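Local coordinates for protein BIFUNCTIONAL PROTEIN Proline utilization A (PutA) (Corynebacterium freiburgense, PDB 5UX5) that probably oxidises proline to glutamate in two steps, using an FAD-dependent proline dehydrogenase and an NAD-dependent aldehyde dehydrogenase joined in one chain, at residues His544-Thr549 with Asn595-Ile600; Arg565-Cys570 with Ala899-Pro904; Ser693-Ile698 with Asn841-Gly846. All coordinates share one frame; numbering follows the deposited sequence.

Contact 1 of 3, residues His544-Thr549 with Asn595-Ile600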
ATOM      1  N   HIS A 544     -12.361  13.647  11.277  1.00 35.61           N
ATOM      2  CA  HIS A 544     -12.678  14.980  11.784  1.00 34.60           C
ATOM      3  C   HIS A 544     -11.602  15.473  12.757  1.00 41.57           C
ATOM      4  O   HIS A 544     -10.885  16.434  12.455  1.00 35.13           O
ATOM      5  CB  HIS A 544     -14.064  14.969  12.425  1.00 35.69           C
ATOM      6  CG  HIS A 544     -15.151  14.703  11.435  1.00 47.12           C
ATOM      7  ND1 HIS A 544     -15.651  13.439  11.203  1.00 50.56           N
ATOM      8  CD2 HIS A 544     -15.792  15.526  10.572  1.00 42.84           C
ATOM      9  CE1 HIS A 544     -16.564  13.499  10.252  1.00 46.85           C
ATOM     10  NE2 HIS A 544     -16.668  14.753   9.853  1.00 42.00           N
ATOM     11  N   GLU A 545     -11.453  14.822  13.919  1.00 40.73           N
ATOM     12  CA  GLU A 545     -10.522  15.329  14.923  1.00 34.57           C
ATOM     13  C   GLU A 545      -9.088  15.263  14.427  1.00 34.46           C
ATOM     14  O   GLU A 545      -8.329  16.226  14.575  1.00 49.18           O
ATOM     15  CB  GLU A 545     -10.670  14.570  16.233  1.00 34.38           C
ATOM     16  CG  GLU A 545      -9.945  15.259  17.381  1.00 38.79           C
ATOM     17  CD  GLU A 545      -9.869  14.426  18.627  1.00 45.95           C
ATOM     18  OE1 GLU A 545     -10.059  14.976  19.734  1.00 47.00           O
ATOM     19  OE2 GLU A 545      -9.642  13.209  18.495  1.00 52.26           O
ATOM     20  N   ALA A 546      -8.689  14.133  13.842  1.00 35.34           N
ATOM     21  CA  ALA A 546      -7.323  14.005  13.342  1.00 36.37           C
ATOM     22  C   ALA A 546      -7.137  14.576  11.940  1.00 35.66           C
ATOM     23  O   ALA A 546      -6.002  14.871  11.560  1.00 44.47           O
ATOM     24  CB  ALA A 546      -6.891  12.534  13.358  1.00 43.01           C
ATOM     25  N   GLY A 547      -8.207  14.782  11.176  1.00 37.39           N
ATOM     26  CA  GLY A 547      -8.057  15.381   9.860  1.00 34.39           C
ATOM     27  C   GLY A 547      -7.481  14.480   8.784  1.00 39.11           C
ATOM     28  O   GLY A 547      -6.922  14.988   7.807  1.00 40.32           O
ATOM     29  N   LYS A 548      -7.566  13.159   8.947  1.00 39.32           N
ATOM     30  CA  LYS A 548      -7.074  12.192   7.971  1.00 35.46           C
ATOM     31  C   LYS A 548      -8.152  11.855   6.941  1.00 35.27           C
ATOM     32  O   LYS A 548      -9.345  11.867   7.238  1.00 36.18           O
ATOM     33  CB  LYS A 548      -6.620  10.912   8.690  1.00 27.53           C
ATOM     34  CG  LYS A 548      -5.726  11.211   9.883  1.00 34.22           C
ATOM     35  CD  LYS A 548      -5.056   9.969  10.475  1.00 35.13           C
ATOM     36  CE  LYS A 548      -4.183   9.286   9.450  1.00 38.91           C
ATOM     37  NZ  LYS A 548      -3.223   8.334  10.004  1.00 24.85           N
ATOM     38  N   THR A 549      -7.722  11.526   5.725  1.00 31.73           N
ATOM     39  CA  THR A 549      -8.652  10.952   4.761  1.00 27.88           C
ATOM     40  C   THR A 549      -8.981   9.511   5.137  1.00 32.61           C
ATOM     41  O   THR A 549      -8.288   8.881   5.935  1.00 39.08           O
ATOM     42  CB  THR A 549      -8.076  10.983   3.345  1.00 27.60           C
ATOM     43  OG1 THR A 549      -6.920  10.129   3.252  1.00 27.71           O
ATOM     44  CG2 THR A 549      -7.712  12.416   2.937  1.00 28.59           C
ATOM     45  N   ASN A 595      -0.492  11.909  14.682  1.00 34.70           N
ATOM     46  CA  ASN A 595      -0.560  11.596  13.261  1.00 27.05           C
ATOM     47  C   ASN A 595      -1.128  10.204  13.008  1.00 26.05           C
ATOM     48  O   ASN A 595      -1.679   9.942  11.936  1.00 29.38           O
ATOM     49  CB  ASN A 595       0.822  11.737  12.625  1.00 26.87           C
ATOM     50  CG  ASN A 595       1.818  10.734  13.163  1.00 32.90           C
ATOM     51  OD1 ASN A 595       1.611  10.155  14.228  1.00 36.84           O
ATOM     52  ND2 ASN A 595       2.895  10.495  12.415  1.00 27.48           N
ATOM     53  N   PHE A 596      -0.956   9.289  13.949  1.00 35.10           N
ATOM     54  CA  PHE A 596      -1.562   7.960  13.915  1.00 30.89           C
ATOM     55  C   PHE A 596      -2.316   7.748  15.211  1.00 31.50           C
ATOM     56  O   PHE A 596      -1.896   6.961  16.062  1.00 30.80           O
ATOM     57  CB  PHE A 596      -0.506   6.876  13.725  1.00 29.40           C
ATOM     58  CG  PHE A 596       0.069   6.830  12.352  1.00 32.29           C
ATOM     59  CD1 PHE A 596      -0.574   6.105  11.354  1.00 30.02           C
ATOM     60  CD2 PHE A 596       1.237   7.515  12.046  1.00 30.81           C
ATOM     61  CE1 PHE A 596      -0.066   6.051  10.090  1.00 26.75           C
ATOM     62  CE2 PHE A 596       1.766   7.465  10.781  1.00 34.49           C
ATOM     63  CZ  PHE A 596       1.106   6.718   9.789  1.00 34.09           C
ATOM     64  N   PRO A 597      -3.461   8.413  15.378  1.00 34.30           N
ATOM     65  CA  PRO A 597      -4.089   8.507  16.701  1.00 29.84           C
ATOM     66  C   PRO A 597      -4.875   7.296  17.156  1.00 31.69           C
ATOM     67  O   PRO A 597      -5.408   7.334  18.270  1.00 34.60           O
ATOM     68  CB  PRO A 597      -5.013   9.710  16.541  1.00 30.46           C
ATOM     69  CG  PRO A 597      -5.420   9.604  15.129  1.00 38.94           C
ATOM     70  CD  PRO A 597      -4.195   9.191  14.372  1.00 26.40           C
ATOM     71  N   VAL A 598      -4.928   6.191  16.421  1.00 25.47           N
ATOM     72  CA  VAL A 598      -5.585   4.991  16.917  1.00 24.98           C
ATOM     73  C   VAL A 598      -4.618   3.809  17.017  1.00 33.68           C
ATOM     74  O   VAL A 598      -4.537   3.152  18.052  1.00 44.67           O
ATOM     75  CB  VAL A 598      -6.824   4.637  16.073  1.00 25.14           C
ATOM     76  CG1 VAL A 598      -7.432   3.299  16.546  1.00 24.93           C
ATOM     77  CG2 VAL A 598      -7.864   5.782  16.175  1.00 26.28           C
ATOM     78  N   ALA A 599      -3.845   3.553  15.965  1.00 30.26           N
ATOM     79  CA  ALA A 599      -2.967   2.384  15.968  1.00 28.89           C
ATOM     80  C   ALA A 599      -1.785   2.547  16.927  1.00 32.94           C
ATOM     81  O   ALA A 599      -1.428   1.609  17.654  1.00 23.06           O
ATOM     82  CB  ALA A 599      -2.464   2.112  14.557  1.00 33.88           C
ATOM     83  N   ILE A 600      -1.148   3.711  16.941  1.00 30.74           N
ATOM     84  CA  ILE A 600       0.023   3.825  17.795  1.00 28.79           C
ATOM     85  C   ILE A 600      -0.364   3.820  19.270  1.00 32.71           C
ATOM     86  O   ILE A 600       0.199   3.016  20.020  1.00 41.02           O
ATOM     87  CB  ILE A 600       0.875   5.038  17.416  1.00 28.32           C
ATOM     88  CG1 ILE A 600       1.598   4.702  16.096  1.00 26.27           C
ATOM     89  CG2 ILE A 600       1.822   5.392  18.576  1.00 23.31           C
ATOM     90  CD1 ILE A 600       2.431   5.809  15.514  1.00 31.02           C
TER
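Lys548 runs alongside Pro597 to the backbone O of Asn595, and with Ala546 these residues make up most of the contact. The lysine leaves its backbone with CG anti to the carbonyl carbon (chi1 -48°), and a bend at chi3 delivers NZ to Asn595 O at 2.9 Å. The C=O...NZ angle is 157° and the nitrogen lies in the carbonyl plane, so the hydrogen bond is well directed at the acceptor. Phe596 comes next: NZ is 4.2 Å from the centroid of the Phe596 ring and 33° off its normal, an off-centre cation-pi contact nearest to CD1. Behind this polar tip the Lys548 chain and the Pro597 ring slide past each other in opposite senses, CD to CD at 4.1 Å, and Ala546 CB meets Pro597 CG at 3.7 Å. Asn595, Phe596 and Pro597 form the Asn-Phe-Pro motif familiar in aldehyde dehydrogenases. The Asn595 side chain points away, about 7 Å from the bound NAD at the nearest atoms, and its ND2 is hydrogen-bonded to Gln723 O. Glu556 of helix 550-574 is the second anchor: OE1 makes a salt bridge to Lys548 NZ, while OE2 accepts from the backbone N of Val598 and Ala599 at the start of helix 599-611. A carbonyl, a carboxylate and an aromatic ring thus share one buried lysine nitrogen, an environment consistent with a charged ammonium.

Contact 2 of 3, residues Arg565-Cys570 with Ala899-Pro904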
ATOM      1  N   ARG A 565      -3.972  -8.857  17.602  1.00 32.77           N
ATOM      2  CA  ARG A 565      -3.823 -10.275  17.273  1.00 31.54           C
ATOM      3  C   ARG A 565      -2.359 -10.701  17.258  1.00 29.04           C
ATOM      4  O   ARG A 565      -2.008 -11.749  17.812  1.00 29.87           O
ATOM      5  CB  ARG A 565      -4.477 -10.574  15.923  1.00 25.22           C
ATOM      6  CG  ARG A 565      -5.982 -10.457  15.963  1.00 21.95           C
ATOM      7  CD  ARG A 565      -6.663 -11.353  14.932  1.00 24.15           C
ATOM      8  NE  ARG A 565      -7.787 -10.627  14.346  1.00 40.04           N
ATOM      9  CZ  ARG A 565      -8.981 -10.504  14.909  1.00 45.92           C
ATOM     10  NH1 ARG A 565      -9.906  -9.775  14.298  1.00 38.73           N
ATOM     11  NH2 ARG A 565      -9.248 -11.117  16.070  1.00 51.27           N
ATOM     12  N   TYR A 566      -1.487  -9.883  16.673  1.00 20.36           N
ATOM     13  CA  TYR A 566      -0.071 -10.221  16.616  1.00 28.27           C
ATOM     14  C   TYR A 566       0.533 -10.314  18.016  1.00 33.86           C
ATOM     15  O   TYR A 566       1.212 -11.292  18.340  1.00 29.36           O
ATOM     16  CB  TYR A 566       0.682  -9.194  15.782  1.00 22.73           C
ATOM     17  CG  TYR A 566       2.126  -9.554  15.577  1.00 19.40           C
ATOM     18  CD1 TYR A 566       2.457 -10.624  14.786  1.00 22.35           C
ATOM     19  CD2 TYR A 566       3.165  -8.825  16.162  1.00 24.29           C
ATOM     20  CE1 TYR A 566       3.762 -10.986  14.566  1.00 34.68           C
ATOM     21  CE2 TYR A 566       4.517  -9.185  15.935  1.00 19.18           C
ATOM     22  CZ  TYR A 566       4.799 -10.273  15.138  1.00 35.92           C
ATOM     23  OH  TYR A 566       6.084 -10.695  14.867  1.00 34.26           O
ATOM     24  N   TYR A 567       0.310  -9.297  18.861  1.00 31.49           N
ATOM     25  CA  TYR A 567       0.927  -9.325  20.187  1.00 31.74           C
ATOM     26  C   TYR A 567       0.301 -10.397  21.059  1.00 33.74           C
ATOM     27  O   TYR A 567       0.958 -10.893  21.981  1.00 30.52           O
ATOM     28  CB  TYR A 567       0.869  -7.956  20.880  1.00 28.64           C
ATOM     29  CG  TYR A 567       1.700  -6.863  20.192  1.00 29.16           C
ATOM     30  CD1 TYR A 567       2.892  -7.162  19.537  1.00 22.15           C
ATOM     31  CD2 TYR A 567       1.276  -5.536  20.186  1.00 30.73           C
ATOM     32  CE1 TYR A 567       3.636  -6.163  18.896  1.00 19.59           C
ATOM     33  CE2 TYR A 567       2.026  -4.530  19.554  1.00 31.74           C
ATOM     34  CZ  TYR A 567       3.206  -4.852  18.910  1.00 28.65           C
ATOM     35  OH  TYR A 567       3.948  -3.865  18.271  1.00 30.52           O
ATOM     36  N   ALA A 568      -0.949 -10.779  20.779  1.00 36.10           N
ATOM     37  CA  ALA A 568      -1.522 -11.955  21.438  1.00 33.49           C
ATOM     38  C   ALA A 568      -0.715 -13.216  21.127  1.00 37.60           C
ATOM     39  O   ALA A 568      -0.346 -13.969  22.036  1.00 43.09           O
ATOM     40  CB  ALA A 568      -2.977 -12.134  21.031  1.00 36.02           C
ATOM     41  N   ARG A 569      -0.430 -13.463  19.843  1.00 39.20           N
ATOM     42  CA  ARG A 569       0.413 -14.596  19.474  1.00 33.46           C
ATOM     43  C   ARG A 569       1.784 -14.488  20.122  1.00 35.49           C
ATOM     44  O   ARG A 569       2.322 -15.489  20.603  1.00 40.96           O
ATOM     45  CB  ARG A 569       0.568 -14.697  17.951  1.00 30.12           C
ATOM     46  CG  ARG A 569      -0.342 -15.701  17.245  1.00 46.23           C
ATOM     47  CD  ARG A 569      -0.147 -15.628  15.707  1.00 68.27           C
ATOM     48  NE  ARG A 569       1.220 -15.218  15.336  1.00 78.33           N
ATOM     49  CZ  ARG A 569       1.709 -15.160  14.091  1.00 70.71           C
ATOM     50  NH1 ARG A 569       0.959 -15.489  13.036  1.00 59.48           N
ATOM     51  NH2 ARG A 569       2.971 -14.769  13.912  1.00 67.61           N
ATOM     52  N   CYS A 570       2.363 -13.282  20.153  1.00 38.42           N
ATOM     53  CA  CYS A 570       3.689 -13.112  20.751  1.00 38.14           C
ATOM     54  C   CYS A 570       3.677 -13.461  22.226  1.00 41.24           C
ATOM     55  O   CYS A 570       4.649 -14.009  22.753  1.00 48.17           O
ATOM     56  CB  CYS A 570       4.181 -11.685  20.575  1.00 31.48           C
ATOM     57  SG  CYS A 570       4.768 -11.363  18.980  1.00 51.35           S
ATOM     58  N   ALA A 899      13.597  -3.011  19.635  1.00 23.96           N
ATOM     59  CA  ALA A 899      12.872  -3.984  18.814  1.00 25.22           C
ATOM     60  C   ALA A 899      11.808  -3.257  18.029  1.00 27.02           C
ATOM     61  O   ALA A 899      11.317  -2.210  18.452  1.00 29.24           O
ATOM     62  CB  ALA A 899      12.205  -5.082  19.641  1.00 20.06           C
ATOM     63  N   LYS A 900      11.461  -3.817  16.877  1.00 28.63           N
ATOM     64  CA  LYS A 900      10.453  -3.212  16.010  1.00 19.89           C
ATOM     65  C   LYS A 900       9.051  -3.508  16.500  1.00 19.65           C
ATOM     66  O   LYS A 900       8.716  -4.653  16.787  1.00 29.84           O
ATOM     67  CB  LYS A 900      10.594  -3.694  14.571  1.00 19.85           C
ATOM     68  CG  LYS A 900      11.792  -3.124  13.918  1.00 29.84           C
ATOM     69  CD  LYS A 900      11.977  -3.569  12.506  1.00 34.20           C
ATOM     70  CE  LYS A 900      12.923  -2.584  11.864  1.00 36.83           C
ATOM     71  NZ  LYS A 900      12.920  -2.782  10.431  1.00 45.98           N
ATOM     72  N   ALA A 901       8.230  -2.475  16.565  1.00 25.22           N
ATOM     73  CA  ALA A 901       6.804  -2.681  16.742  1.00 28.58           C
ATOM     74  C   ALA A 901       6.288  -3.491  15.566  1.00 29.40           C
ATOM     75  O   ALA A 901       6.740  -3.323  14.421  1.00 26.81           O
ATOM     76  CB  ALA A 901       6.074  -1.340  16.823  1.00 29.10           C
ATOM     77  N   GLY A 902       5.346  -4.384  15.863  1.00 20.90           N
ATOM     78  CA  GLY A 902       4.893  -5.335  14.873  1.00 24.57           C
ATOM     79  C   GLY A 902       5.921  -6.357  14.459  1.00 31.02           C
ATOM     80  O   GLY A 902       5.789  -6.942  13.382  1.00 38.73           O
ATOM     81  N   GLY A 903       6.943  -6.597  15.287  1.00 31.55           N
ATOM     82  CA  GLY A 903       7.914  -7.650  15.058  1.00 19.14           C
ATOM     83  C   GLY A 903       7.952  -8.540  16.273  1.00 20.85           C
ATOM     84  O   GLY A 903       7.335  -8.239  17.296  1.00 31.99           O
ATOM     85  N   PRO A 904       8.654  -9.672  16.184  1.00 21.91           N
ATOM     86  CA  PRO A 904       8.532 -10.708  17.224  1.00 19.49           C
ATOM     87  C   PRO A 904       9.219 -10.400  18.554  1.00 30.16           C
ATOM     88  O   PRO A 904       8.946 -11.110  19.529  1.00 35.70           O
ATOM     89  CB  PRO A 904       9.162 -11.931  16.561  1.00 19.73           C
ATOM     90  CG  PRO A 904      10.121 -11.352  15.592  1.00 21.10           C
ATOM     91  CD  PRO A 904       9.455 -10.142  15.047  1.00 23.49           C
TER
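Tyr566 presents the edge of its ring to Gly903 and Pro904: Gly903 C lies in the ring plane, with Gly903 O and Pro904 N near it. One face carries Cys570 SG, 3.7 Å above the Tyr566 plane and offset toward the rim, and at another point of the edge sits Tyr567 CE1. The Tyr567 ring meets Gly902 N obliquely, while Phe563 and Tyr906 pack against it with nearly parallel planes. Both tyrosines lie on helix 550-574 of the aldehyde dehydrogenase part of the chain, facing the loop between strands 894-895 and 911-915. They diverge by their first torsions: in Tyr566 CG is anti to the backbone N (chi1 -175°), in Tyr567 anti to the carbonyl carbon (chi1 -66°). From there Tyr566 CE2 comes to 3.5 Å from Gly902 C, and its OH to 3.4 Å from Pro904 CD. Tyr566 OH and Pro904 N are close as well, but the proline nitrogen has no hydrogen to share. Gly902 is the third residue of a type II turn from Lys900 to Gly903, where positive phi is expected; backbone hydrogen bonds of Ala901 with Phe887 and of Gly902 with Gln883 tie the turn to the loop before strand 890-891. One hydrogen bond, Gly902 N to the buried Tyr567 OH (2.8 Å, N-H...O angle 160°), fixes the turn against the helix, and the rest is apolar and edge packing by Tyr566.

Contact 3 of 3, residues Ser693-Ile698 with Asn841-Gly846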
ATOM      1  N   SER A 693      10.642   9.817  14.668  1.00 61.67           N
ATOM      2  CA  SER A 693      10.656  10.489  13.363  1.00 59.96           C
ATOM      3  C   SER A 693      11.862  10.090  12.507  1.00 61.17           C
ATOM      4  O   SER A 693      12.772   9.404  12.981  1.00 69.90           O
ATOM      5  CB  SER A 693      10.601  12.013  13.554  1.00 56.13           C
ATOM      6  OG  SER A 693      10.538  12.708  12.321  1.00 58.12           O
ATOM      7  N   GLY A 694      11.882  10.522  11.249  1.00 49.42           N
ATOM      8  CA  GLY A 694      12.933  10.153  10.322  1.00 40.48           C
ATOM      9  C   GLY A 694      12.986  11.135   9.175  1.00 42.75           C
ATOM     10  O   GLY A 694      12.065  11.931   8.964  1.00 55.82           O
ATOM     11  N   LYS A 695      14.114  11.106   8.468  1.00 38.60           N
ATOM     12  CA  LYS A 695      14.398  11.927   7.289  1.00 32.77           C
ATOM     13  C   LYS A 695      14.705  10.950   6.155  1.00 36.76           C
ATOM     14  O   LYS A 695      15.862  10.617   5.888  1.00 38.77           O
ATOM     15  CB  LYS A 695      15.579  12.908   7.538  1.00 30.91           C
ATOM     16  CG  LYS A 695      15.724  13.988   6.435  1.00 34.03           C
ATOM     17  CD  LYS A 695      14.472  14.848   6.385  1.00 33.16           C
ATOM     18  CE  LYS A 695      14.455  15.820   5.225  1.00 37.23           C
ATOM     19  NZ  LYS A 695      13.256  16.704   5.341  1.00 34.96           N
ATOM     20  N   ASN A 696      13.671  10.555   5.438  1.00 37.29           N
ATOM     21  CA  ASN A 696      13.698   9.359   4.612  1.00 37.37           C
ATOM     22  C   ASN A 696      13.755   9.727   3.138  1.00 38.02           C
ATOM     23  O   ASN A 696      13.124  10.694   2.706  1.00 29.04           O
ATOM     24  CB  ASN A 696      12.460   8.525   4.904  1.00 38.31           C
ATOM     25  CG  ASN A 696      12.253   8.341   6.374  1.00 38.63           C
ATOM     26  OD1 ASN A 696      13.097   7.757   7.049  1.00 48.09           O
ATOM     27  ND2 ASN A 696      11.148   8.870   6.898  1.00 26.01           N
ATOM     28  N   ALA A 697      14.504   8.942   2.373  1.00 28.57           N
ATOM     29  CA  ALA A 697      14.742   9.208   0.970  1.00 29.32           C
ATOM     30  C   ALA A 697      14.363   7.991   0.152  1.00 35.03           C
ATOM     31  O   ALA A 697      14.352   6.863   0.662  1.00 32.96           O
ATOM     32  CB  ALA A 697      16.202   9.561   0.709  1.00 34.25           C
ATOM     33  N   ILE A 698      14.024   8.235  -1.117  1.00 34.99           N
ATOM     34  CA  ILE A 698      13.895   7.183  -2.124  1.00 30.68           C
ATOM     35  C   ILE A 698      14.889   7.485  -3.230  1.00 36.97           C
ATOM     36  O   ILE A 698      14.841   8.565  -3.835  1.00 50.46           O
ATOM     37  CB  ILE A 698      12.466   7.071  -2.681  1.00 31.97           C
ATOM     38  CG1 ILE A 698      11.504   6.566  -1.619  1.00 32.33           C
ATOM     39  CG2 ILE A 698      12.390   6.228  -3.975  1.00 27.94           C
ATOM     40  CD1 ILE A 698      10.086   6.499  -2.173  1.00 43.26           C
ATOM     41  N   ASN A 841      22.367   8.036   3.834  1.00 42.78           N
ATOM     42  CA  ASN A 841      22.835   7.553   5.124  1.00 40.90           C
ATOM     43  C   ASN A 841      23.282   8.656   6.078  1.00 46.75           C
ATOM     44  O   ASN A 841      23.536   8.363   7.253  1.00 41.50           O
ATOM     45  CB  ASN A 841      23.982   6.560   4.909  1.00 37.38           C
ATOM     46  CG  ASN A 841      23.488   5.222   4.349  1.00 38.27           C
ATOM     47  OD1 ASN A 841      22.330   4.834   4.548  1.00 35.00           O
ATOM     48  ND2 ASN A 841      24.365   4.517   3.653  1.00 37.41           N
ATOM     49  N   SER A 842      23.362   9.916   5.619  1.00 51.02           N
ATOM     50  CA  SER A 842      23.906  11.026   6.403  1.00 40.63           C
ATOM     51  C   SER A 842      22.865  12.085   6.788  1.00 35.16           C
ATOM     52  O   SER A 842      23.206  13.250   6.987  1.00 39.68           O
ATOM     53  CB  SER A 842      25.045  11.687   5.637  1.00 38.08           C
ATOM     54  OG  SER A 842      24.660  11.975   4.308  1.00 41.19           O
ATOM     55  N   THR A 843      21.605  11.694   6.915  1.00 40.62           N
ATOM     56  CA  THR A 843      20.555  12.576   7.409  1.00 47.07           C
ATOM     57  C   THR A 843      20.577  12.725   8.927  1.00 49.29           C
ATOM     58  O   THR A 843      19.945  13.652   9.463  1.00 44.60           O
ATOM     59  CB  THR A 843      19.181  12.028   6.960  1.00 50.30           C
ATOM     60  OG1 THR A 843      19.096  10.628   7.293  1.00 48.41           O
ATOM     61  CG2 THR A 843      18.951  12.232   5.464  1.00 43.33           C
ATOM     62  N   GLY A 844      21.273  11.824   9.634  1.00 47.00           N
ATOM     63  CA  GLY A 844      21.177  11.735  11.061  1.00 32.48           C
ATOM     64  C   GLY A 844      20.142  10.749  11.517  1.00 51.70           C
ATOM     65  O   GLY A 844      20.163  10.335  12.681  1.00 61.99           O
ATOM     66  N   PHE A 845      19.243  10.360  10.625  1.00 41.30           N
ATOM     67  CA  PHE A 845      18.168   9.435  10.918  1.00 38.47           C
ATOM     68  C   PHE A 845      18.370   8.118  10.165  1.00 40.02           C
ATOM     69  O   PHE A 845      19.202   8.006   9.254  1.00 38.63           O
ATOM     70  CB  PHE A 845      16.815  10.065  10.568  1.00 31.06           C
ATOM     71  CG  PHE A 845      16.553  11.373  11.247  1.00 37.63           C
ATOM     72  CD1 PHE A 845      17.104  12.547  10.774  1.00 44.09           C
ATOM     73  CD2 PHE A 845      15.723  11.432  12.361  1.00 47.67           C
ATOM     74  CE1 PHE A 845      16.845  13.762  11.409  1.00 44.93           C
ATOM     75  CE2 PHE A 845      15.460  12.644  13.001  1.00 48.64           C
ATOM     76  CZ  PHE A 845      16.019  13.808  12.521  1.00 41.26           C
ATOM     77  N   GLY A 846      17.627   7.093  10.591  1.00 27.08           N
ATOM     78  CA  GLY A 846      17.638   5.854   9.843  1.00 26.49           C
ATOM     79  C   GLY A 846      16.367   5.049   9.985  1.00 30.98           C
ATOM     80  O   GLY A 846      16.424   3.879  10.374  1.00 36.47           O
TER
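Lys695 and Phe845 meet through carbon atoms, Lys695 CB lying 3.6 Å from Phe845 CD1. Further round the ring, Phe845 CD2 is 3.7 Å from Gly694 CA and 3.6 Å from Ser693 O, so the phenyl group spans three consecutive residues, each met obliquely. Thr843 packs against the same lysine: Thr843 CB lies 3.8 Å from Lys695 CB, CG2 is 3.5 Å from Lys695 O, and the two side chains cross at about a right angle. No hydrogen bond joins the two segments here. The setting is the start of two parallel neighbouring strands, 696-700 and 845-852; a backbone hydrogen bond between them joins Ala697 and Gly850. As in aldehyde dehydrogenases generally, strand 687-691 probably belongs to the sheet of the Rossmann-like, NAD-binding part and strand 696-700 to that of the catalytic part, which makes residues 693-695 the linker between them, with the Ser693 side chain about 5 Å from the bound NAD at the nearest atoms. Within the opposing segment, Phe845 N makes a weak bond of 3.3 Å to Thr843 OG1, a weakly bonded ST turn across Gly844, whose positive phi turns the chain. Further out, Lys695 has CG anti to its backbone N (chi1 -168°) and bends at chi2, which takes NZ away from Thr843 to Ser729 OG and His818 O. On either side of that lysine, Ser693 OG is bonded to Glu819 OE1 and Asn696 OD1 accepts from Thr848 N of the neighbouring strand.

How the contacts relate
All three contacts lie in the aldehyde dehydrogenase part of the chain, with centres 22 to 25 Å apart and no atoms touching; nearest atoms are about 7 to 8 Å apart. Helix 550-574 links contacts 1 and 2: it starts right after segment 544-549, supplies Glu556 to contact 1, and carries Arg565-Cys570. Both also reach helix 599-611, contact 1 at its start, contact 2 through Tyr567 on Phe606, Ala607 and Ala610. Their segments alternate along the chain. Contact 3 follows contact 1 and is nested inside the 328-residue loop that contact 2 closes. Loops far apart in sequence, at Asn595 in contact 1 and Ser693 in contact 3, both come close to the bound NAD.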